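Local coordinates for protein putative gamma-hydroxymuconic semialdehyde dehydrogenase (Pseudomonas, PDB 4GO3) that probably oxidises gamma-hydroxymuconic semialdehyde, and perhaps related aldehydes, to the carboxylic acid with NAD(+) as electron acceptor, at residues I171-I176 and V200-G205; V141-V146 and G219-T224; S24-S29 and G361-P366. The protein carries 2 engineered substitutions. All coordinates share one frame; numbering follows the deposited sequence.

Contact 1 (I171-I176 and V200-G205)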
loop_
_atom_site.group_PDB
_atom_site.type_symbol
_atom_site.label_atom_id
_atom_site.label_comp_id
_atom_site.label_asym_id
_atom_site.label_seq_id
_atom_site.Cartn_x
_atom_site.Cartn_y
_atom_site.Cartn_z
ATOM N N ILE A 171 -19.256 2.689 -2.031
ATOM C CA ILE A 171 -18.994 3.197 -0.701
ATOM C C ILE A 171 -19.978 2.652 0.312
ATOM O O ILE A 171 -21.143 2.526 0.036
ATOM C CB ILE A 171 -19.031 4.720 -0.688
ATOM C CG1 ILE A 171 -18.875 5.230 0.732
ATOM C CG2 ILE A 171 -20.297 5.232 -1.334
ATOM C CD1 ILE A 171 -17.816 6.237 0.869
ATOM N N LYS A 172 -19.501 2.316 1.488
ATOM C CA LYS A 172 -20.390 1.852 2.517
ATOM C C LYS A 172 -20.298 2.730 3.749
ATOM O O LYS A 172 -19.319 2.650 4.478
ATOM C CB LYS A 172 -20.046 0.415 2.873
ATOM C CG LYS A 172 -20.970 -0.208 3.902
ATOM C CD LYS A 172 -20.283 -1.318 4.642
ATOM C CE LYS A 172 -19.992 -0.951 6.063
ATOM N NZ LYS A 172 -21.130 -0.258 6.666
ATOM N N PRO A 173 -21.309 3.568 3.999
ATOM C CA PRO A 173 -21.290 4.333 5.227
ATOM C C PRO A 173 -21.803 3.467 6.320
ATOM O O PRO A 173 -22.168 2.360 6.063
ATOM C CB PRO A 173 -22.306 5.396 4.949
ATOM C CG PRO A 173 -22.331 5.499 3.611
ATOM C CD PRO A 173 -22.247 4.190 3.073
ATOM N N SER A 174 -21.853 3.965 7.528
ATOM C CA SER A 174 -22.306 3.146 8.611
ATOM C C SER A 174 -23.783 3.174 8.655
ATOM O O SER A 174 -24.370 4.114 8.245
ATOM C CB SER A 174 -21.812 3.744 9.856
ATOM O OG SER A 174 -21.789 5.067 9.540
ATOM N N GLU A 175 -24.342 2.083 9.134
ATOM C CA GLU A 175 -25.744 1.935 9.316
ATOM C C GLU A 175 -26.177 3.070 10.191
ATOM O O GLU A 175 -27.349 3.360 10.318
ATOM C CB GLU A 175 -25.937 0.635 10.058
ATOM C CG GLU A 175 -24.677 -0.177 10.090
ATOM C CD GLU A 175 -23.976 -0.118 11.401
ATOM O OE1 GLU A 175 -22.779 0.187 11.403
ATOM O OE2 GLU A 175 -24.606 -0.394 12.429
ATOM N N ILE A 176 -25.201 3.706 10.810
ATOM C CA ILE A 176 -25.464 4.671 11.855
ATOM C C ILE A 176 -25.644 6.074 11.328
ATOM O O ILE A 176 -26.284 6.893 11.956
ATOM C CB ILE A 176 -24.330 4.688 12.870
ATOM C CG1 ILE A 176 -24.109 3.307 13.435
ATOM C CG2 ILE A 176 -24.672 5.552 14.000
ATOM C CD1 ILE A 176 -24.049 3.310 14.898
ATOM N N VAL A 200 -23.808 3.583 -3.312
ATOM C CA VAL A 200 -23.833 3.694 -1.868
ATOM C C VAL A 200 -24.646 2.538 -1.306
ATOM O O VAL A 200 -25.744 2.266 -1.757
ATOM C CB VAL A 200 -24.437 5.033 -1.438
ATOM C CG1 VAL A 200 -24.209 5.269 0.038
ATOM C CG2 VAL A 200 -23.823 6.124 -2.241
ATOM N N VAL A 201 -24.090 1.884 -0.300
ATOM C CA VAL A 201 -24.548 0.573 0.120
ATOM C C VAL A 201 -24.442 0.428 1.647
ATOM O O VAL A 201 -23.711 -0.396 2.181
ATOM C CB VAL A 201 -23.787 -0.497 -0.711
ATOM C CG1 VAL A 201 -23.198 -1.610 0.116
ATOM C CG2 VAL A 201 -24.678 -1.023 -1.812
ATOM N N PRO A 202 -25.186 1.261 2.367
ATOM C CA PRO A 202 -25.159 1.211 3.827
ATOM C C PRO A 202 -25.594 -0.151 4.308
ATOM O O PRO A 202 -26.495 -0.766 3.729
ATOM C CB PRO A 202 -26.191 2.257 4.231
ATOM C CG PRO A 202 -26.291 3.166 3.061
ATOM C CD PRO A 202 -26.084 2.303 1.859
ATOM N N GLY A 203 -24.960 -0.618 5.370
ATOM C CA GLY A 203 -25.205 -1.960 5.852
ATOM C C GLY A 203 -24.308 -2.246 7.030
ATOM O O GLY A 203 -23.403 -1.485 7.316
ATOM N N TYR A 204 -24.568 -3.318 7.752
ATOM C CA TYR A 204 -23.746 -3.616 8.904
ATOM C C TYR A 204 -22.379 -3.904 8.364
ATOM O O TYR A 204 -22.213 -4.013 7.173
ATOM C CB TYR A 204 -24.310 -4.798 9.664
ATOM C CG TYR A 204 -25.565 -4.450 10.406
ATOM C CD1 TYR A 204 -25.592 -3.397 11.282
ATOM C CD2 TYR A 204 -26.724 -5.170 10.225
ATOM C CE1 TYR A 204 -26.726 -3.074 11.957
ATOM C CE2 TYR A 204 -27.868 -4.846 10.897
ATOM C CZ TYR A 204 -27.862 -3.795 11.763
ATOM O OH TYR A 204 -28.994 -3.456 12.447
ATOM N N GLY A 205 -21.388 -4.009 9.225
ATOM C CA GLY A 205 -20.043 -4.238 8.755
ATOM C C GLY A 205 -19.790 -5.651 8.304
ATOM O O GLY A 205 -19.052 -5.883 7.372
#
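Lys172 and Gly203 meet in the NAD(+)-binding site, where two neighbouring strands of the nucleotide-binding sheet run out into loops. The side chain of Lys172 leaves the strand with CG anti to the backbone N (chi1 -177°), runs past Val201 O, and bends over its last two torsions. That bend carries NZ to two carbonyls: Gly203 O across the contact at 2.7 Å and Pro173 O of its own segment at 2.9 Å. Neither bond is ideally directed, since NZ is tilted from the plane of the Gly203 carbonyl and stands well above that of Pro173. A methionine here would probably leave Gly203 O and Pro173 O without the donor that ties the two loops together.

Behind this clasp is a beta-alpha-beta crossover: strand 168-172 passes through helix 179-191 to the parallel strand 198-200. Its last rung is the bond from Val201 N to Ile171 O, 3.0 Å. Branched side chains suit the strand pair, and Ile171 CG2 lies beside Val200 CG2 at 3.7 Å. The other methyl, Val200 CG1, meets Pro173 CD at 3.8 Å, with Thr181, Leu182 and Val185 of the crossover helix packed against the valine. Pro173, whose nitrogen carries no hydrogen, suits the point where the strand gives way to loop. Farther out, Glu175, which also binds NAD(+), turns its carboxylate to the rim of Tyr204, OE2 lying near the ring plane 3.4 Å from CD1, while its CG rests on Gly203 O.

Contact 2 (V141-V146 and G219-T224)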
loop_
_atom_site.group_PDB
_atom_site.type_symbol
_atom_site.label_atom_id
_atom_site.label_comp_id
_atom_site.label_asym_id
_atom_site.label_seq_id
_atom_site.Cartn_x
_atom_site.Cartn_y
_atom_site.Cartn_z
ATOM N N VAL A 141 -12.542 -0.642 -9.655
ATOM C CA VAL A 141 -13.640 -0.541 -8.725
ATOM C C VAL A 141 -13.054 -0.545 -7.353
ATOM O O VAL A 141 -12.344 -1.457 -6.980
ATOM C CB VAL A 141 -14.599 -1.718 -8.829
ATOM C CG1 VAL A 141 -15.643 -1.636 -7.761
ATOM C CG2 VAL A 141 -15.249 -1.743 -10.169
ATOM N N VAL A 142 -13.378 0.494 -6.607
ATOM C CA VAL A 142 -12.799 0.749 -5.315
ATOM C C VAL A 142 -13.872 0.622 -4.267
ATOM O O VAL A 142 -14.954 1.107 -4.462
ATOM C CB VAL A 142 -12.266 2.166 -5.303
ATOM C CG1 VAL A 142 -12.789 2.909 -4.147
ATOM C CG2 VAL A 142 -10.800 2.170 -5.340
ATOM N N ALA A 143 -13.584 -0.035 -3.155
ATOM C CA ALA A 143 -14.556 -0.148 -2.075
ATOM C C ALA A 143 -14.130 0.768 -0.946
ATOM O O ALA A 143 -12.940 0.870 -0.617
ATOM C CB ALA A 143 -14.677 -1.585 -1.586
ATOM N N GLN A 144 -15.103 1.452 -0.360
ATOM C CA GLN A 144 -14.809 2.397 0.701
ATOM C C GLN A 144 -15.786 2.258 1.861
ATOM O O GLN A 144 -16.997 2.400 1.708
ATOM C CB GLN A 144 -14.820 3.822 0.153
ATOM C CG GLN A 144 -13.942 3.965 -1.056
ATOM C CD GLN A 144 -13.838 5.391 -1.541
ATOM O OE1 GLN A 144 -14.844 6.069 -1.740
ATOM N NE2 GLN A 144 -12.616 5.854 -1.738
ATOM N N ILE A 145 -15.242 1.981 3.030
ATOM C CA ILE A 145 -16.036 1.875 4.229
ATOM C C ILE A 145 -15.715 3.079 5.112
ATOM O O ILE A 145 -14.563 3.286 5.467
ATOM C CB ILE A 145 -15.706 0.565 4.971
ATOM C CG1 ILE A 145 -15.940 -0.629 4.040
ATOM C CG2 ILE A 145 -16.499 0.476 6.276
ATOM C CD1 ILE A 145 -15.515 -1.952 4.581
ATOM N N VAL A 146 -16.719 3.883 5.451
ATOM C CA VAL A 146 -16.462 5.058 6.284
ATOM C C VAL A 146 -17.177 4.951 7.616
ATOM O O VAL A 146 -18.223 4.326 7.718
ATOM C CB VAL A 146 -16.844 6.395 5.583
ATOM C CG1 VAL A 146 -16.486 6.348 4.105
ATOM C CG2 VAL A 146 -18.315 6.686 5.761
ATOM N N GLY A 219 -10.669 -3.710 -6.418
ATOM C CA GLY A 219 -9.230 -3.597 -6.521
ATOM C C GLY A 219 -8.534 -2.929 -5.360
ATOM O O GLY A 219 -7.316 -3.010 -5.236
ATOM N N LYS A 220 -9.303 -2.253 -4.533
ATOM C CA LYS A 220 -8.769 -1.612 -3.362
ATOM C C LYS A 220 -9.897 -1.467 -2.377
ATOM O O LYS A 220 -11.016 -1.232 -2.762
ATOM C CB LYS A 220 -8.204 -0.252 -3.730
ATOM C CG LYS A 220 -7.769 0.596 -2.568
ATOM C CD LYS A 220 -6.973 1.764 -3.047
ATOM C CE LYS A 220 -6.286 2.425 -1.915
ATOM N NZ LYS A 220 -7.139 2.225 -0.777
ATOM N N ILE A 221 -9.613 -1.637 -1.101
ATOM C CA ILE A 221 -10.597 -1.334 -0.090
ATOM C C ILE A 221 -10.006 -0.308 0.836
ATOM O O ILE A 221 -8.959 -0.513 1.401
ATOM C CB ILE A 221 -11.039 -2.560 0.698
ATOM C CG1 ILE A 221 -11.944 -2.143 1.847
ATOM C CG2 ILE A 221 -9.865 -3.284 1.264
ATOM C CD1 ILE A 221 -11.433 -2.599 3.165
ATOM N N ALA A 222 -10.678 0.824 0.951
ATOM C CA ALA A 222 -10.277 1.873 1.855
ATOM C C ALA A 222 -11.128 1.753 3.102
ATOM O O ALA A 222 -12.337 1.734 3.012
ATOM C CB ALA A 222 -10.491 3.182 1.209
ATOM N N PHE A 223 -10.494 1.685 4.259
ATOM C CA PHE A 223 -11.204 1.531 5.506
ATOM C C PHE A 223 -10.778 2.576 6.510
ATOM O O PHE A 223 -9.619 2.739 6.780
ATOM C CB PHE A 223 -10.922 0.155 6.077
ATOM C CG PHE A 223 -11.528 -0.083 7.416
ATOM C CD1 PHE A 223 -12.879 -0.128 7.568
ATOM C CD2 PHE A 223 -10.744 -0.279 8.512
ATOM C CE1 PHE A 223 -13.427 -0.349 8.776
ATOM C CE2 PHE A 223 -11.296 -0.493 9.715
ATOM C CZ PHE A 223 -12.639 -0.527 9.849
ATOM N N THR A 224 -11.740 3.285 7.066
ATOM C CA THR A 224 -11.511 4.095 8.237
ATOM C C THR A 224 -12.390 3.489 9.303
ATOM O O THR A 224 -13.561 3.294 9.082
ATOM C CB THR A 224 -11.909 5.534 8.000
ATOM O OG1 THR A 224 -10.994 6.136 7.080
ATOM C CG2 THR A 224 -11.888 6.295 9.294
#
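Ala143 and Ala222 sit at the tight centre of a parallel strand pair whose short segments run 14° apart, their axes 4.6 Å from each other. Ala143 O accepts from Ala222 N at 2.8 Å, and Ala222 O then accepts from Ile145 N at 2.9 Å, so Ala222 grips the facing strand through both its backbone groups. Ala143 N completes this part of the ladder with an almost straight bond to Lys220 O. The two short side chains, on opposite faces of the sheet, suit the close packing of what lies over each.

On the side shared by Ala143, Ile145, Ile221 and Phe223 the packing is mostly apolar. Phe223 CG is anti to the backbone N (chi1 176°), which brings the ring rim up to Ile145: CB lies in the ring plane, and CG2 is 3.9 Å from CD1. Ile233 of helix 228-237 closes over Ile145, Ile221 and Phe223, as expected of a Rossmann-like sheet with helices packed on its faces. Strand 168-172 bonds to the other edge of 141-146 through Val142, Gln144 and Val146.

The opposite side is more mixed. Beside Ala222, Gln144 turns its amide to partners beyond the pair, NE2 donating to Lys158 O and to Tyr467 OH.

Near Val146 of the NAD(+) site, the bond from Thr224 N to Ile145 O is somewhat longer, 3.2 Å, but straight. The other end is irregular: the partly exposed Gly219 supplies the N-H for Val141 O, whereas Lys220 N is 4.0 Å from that oxygen.

Contact 3 (S24-S29 and G361-P366)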
loop_
_atom_site.group_PDB
_atom_site.type_symbol
_atom_site.label_atom_id
_atom_site.label_comp_id
_atom_site.label_asym_id
_atom_site.label_seq_id
_atom_site.Cartn_x
_atom_site.Cartn_y
_atom_site.Cartn_z
ATOM N N SER A 24 -31.927 9.598 16.064
ATOM C CA SER A 24 -31.394 10.875 16.460
ATOM C C SER A 24 -30.636 10.630 17.707
ATOM O O SER A 24 -31.125 9.951 18.586
ATOM C CB SER A 24 -32.505 11.855 16.761
ATOM O OG SER A 24 -31.968 13.117 17.057
ATOM N N PRO A 25 -29.443 11.193 17.832
ATOM C CA PRO A 25 -28.645 11.012 19.044
ATOM C C PRO A 25 -29.119 11.910 20.160
ATOM O O PRO A 25 -28.705 11.778 21.290
ATOM C CB PRO A 25 -27.256 11.455 18.609
ATOM C CG PRO A 25 -27.253 11.327 17.168
ATOM C CD PRO A 25 -28.618 11.633 16.702
ATOM N N HIS A 26 -29.984 12.846 19.827
ATOM C CA HIS A 26 -30.455 13.797 20.799
ATOM C C HIS A 26 -31.555 13.247 21.652
ATOM O O HIS A 26 -31.609 13.527 22.838
ATOM C CB HIS A 26 -30.987 15.042 20.135
ATOM C CG HIS A 26 -31.677 15.951 21.088
ATOM N ND1 HIS A 26 -30.997 16.699 22.017
ATOM C CD2 HIS A 26 -32.986 16.206 21.285
ATOM C CE1 HIS A 26 -31.857 17.388 22.735
ATOM N NE2 HIS A 26 -33.071 17.108 22.309
ATOM N N ASP A 27 -32.510 12.589 21.006
ATOM C CA ASP A 27 -33.694 12.079 21.682
ATOM C C ASP A 27 -33.957 10.638 21.316
ATOM O O ASP A 27 -34.976 10.078 21.663
ATOM C CB ASP A 27 -34.928 12.956 21.432
ATOM C CG ASP A 27 -35.311 13.054 19.974
ATOM O OD1 ASP A 27 -34.786 12.280 19.176
ATOM O OD2 ASP A 27 -36.155 13.901 19.630
ATOM N N GLY A 28 -33.005 10.036 20.629
ATOM C CA GLY A 28 -33.053 8.622 20.339
ATOM C C GLY A 28 -34.274 8.166 19.592
ATOM O O GLY A 28 -34.519 6.980 19.496
ATOM N N SER A 29 -35.025 9.125 19.067
ATOM C CA SER A 29 -36.185 8.864 18.222
ATOM C C SER A 29 -35.783 8.534 16.791
ATOM O O SER A 29 -34.724 8.924 16.322
ATOM C CB SER A 29 -37.101 10.065 18.213
ATOM O OG SER A 29 -36.607 11.030 17.321
ATOM N N GLY A 361 -31.135 11.414 24.768
ATOM C CA GLY A 361 -30.018 11.432 23.855
ATOM C C GLY A 361 -28.777 10.807 24.446
ATOM O O GLY A 361 -28.721 10.517 25.634
ATOM N N PHE A 362 -27.776 10.600 23.600
ATOM C CA PHE A 362 -26.564 9.915 24.011
ATOM C C PHE A 362 -25.526 10.928 24.370
ATOM O O PHE A 362 -24.410 10.890 23.847
ATOM C CB PHE A 362 -26.035 9.039 22.882
ATOM C CG PHE A 362 -27.109 8.367 22.097
ATOM C CD1 PHE A 362 -28.122 7.673 22.744
ATOM C CD2 PHE A 362 -27.106 8.421 20.711
ATOM C CE1 PHE A 362 -29.115 7.049 22.020
ATOM C CE2 PHE A 362 -28.088 7.801 19.980
ATOM C CZ PHE A 362 -29.097 7.113 20.630
ATOM N N TYR A 363 -25.898 11.853 25.246
ATOM C CA TYR A 363 -24.990 12.928 25.635
ATOM C C TYR A 363 -23.968 12.473 26.685
ATOM O O TYR A 363 -24.248 11.609 27.501
ATOM C CB TYR A 363 -25.783 14.135 26.132
ATOM C CG TYR A 363 -26.587 14.824 25.068
ATOM C CD1 TYR A 363 -26.077 15.921 24.372
ATOM C CD2 TYR A 363 -27.861 14.388 24.756
ATOM C CE1 TYR A 363 -26.827 16.560 23.400
ATOM C CE2 TYR A 363 -28.614 15.013 23.788
ATOM C CZ TYR A 363 -28.097 16.094 23.115
ATOM O OH TYR A 363 -28.845 16.706 22.145
ATOM N N VAL A 364 -22.779 13.055 26.644
ATOM C CA VAL A 364 -21.793 12.845 27.683
ATOM C C VAL A 364 -21.132 14.178 27.915
ATOM O O VAL A 364 -20.820 14.891 26.970
ATOM C CB VAL A 364 -20.742 11.805 27.285
ATOM C CG1 VAL A 364 -19.650 11.707 28.337
ATOM C CG2 VAL A 364 -21.389 10.458 27.051
ATOM N N GLU A 365 -20.916 14.528 29.168
ATOM C CA GLU A 365 -20.341 15.818 29.484
ATOM C C GLU A 365 -18.893 15.915 29.074
ATOM O O GLU A 365 -18.130 14.980 29.263
ATOM C CB GLU A 365 -20.456 16.068 30.966
ATOM C CG GLU A 365 -21.852 15.975 31.470
ATOM C CD GLU A 365 -22.033 16.702 32.757
ATOM O OE1 GLU A 365 -21.143 16.630 33.613
ATOM O OE2 GLU A 365 -23.070 17.357 32.906
ATOM N N PRO A 366 -18.508 17.067 28.531
ATOM C CA PRO A 366 -17.092 17.285 28.232
ATOM C C PRO A 366 -16.288 16.852 29.459
ATOM O O PRO A 366 -16.454 17.428 30.552
ATOM C CB PRO A 366 -17.011 18.791 28.052
ATOM C CG PRO A 366 -18.375 19.201 27.639
ATOM C CD PRO A 366 -19.323 18.269 28.294
#
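Pro25 and Phe362 carry this meeting of two loops. Phe362 CG is anti to the carbonyl carbon and beside the backbone N (chi1 -38°), which brings the ring to the proline. Its CD2 touches Pro25 CB at 3.7 Å, while Pro25 O stands over one face of the ring, displaced toward its rim. The same oxygen accepts from Phe362 N at 2.8 Å, so one carbonyl holds the backbone of Phe362 and rests on its ring. Phe362 is also the centre of an inverse gamma turn.

His26 and Tyr363 are set rim to rim, their planes at 89° and their centroids 5.4 Å apart. Tyr363 OH reaches the ND1 edge of the imidazole, but the modelled separation is too short for a bond to be assigned. Gly361, without a side chain, lies beside the backbone of Pro25 and His26. Asp27 shapes the first loop: OD1 accepts from Ser29 N, an Asx turn, and also from Ser29 OG, both from the same face of the carboxylate. Gly28 takes a positive phi.

The first loop joins strands 19-23 and 30-35; the second leads into strand 367-370, with Phe362 against Ala326 and Arg329 of helix 326-341 and Tyr363 against Leu310, Pro313 and Pro322.

From the N terminus, the chain first reaches 24-29, whose partner 361-366 comes more than 330 residues later, so contact 3 closes the widest loop. Within it, strand 130-145 brings 141-146 into place, and contact 2 closes a second loop when the chain returns at 219-224. Contact 1 closes the smallest, joining 171-176 to 200-205 within the span of contact 2, and none cross. Contacts 1 and 2 share a sheet and touch, the backbone of Lys172 probably hydrogen-bonding to Gln144, and to Val146 just past the strand's end. Contact 3 lies apart, about 21 Å from contact 1 between centres, and ties the loop between strands 19-23 and 30-35 to the region of the seven-stranded sheet.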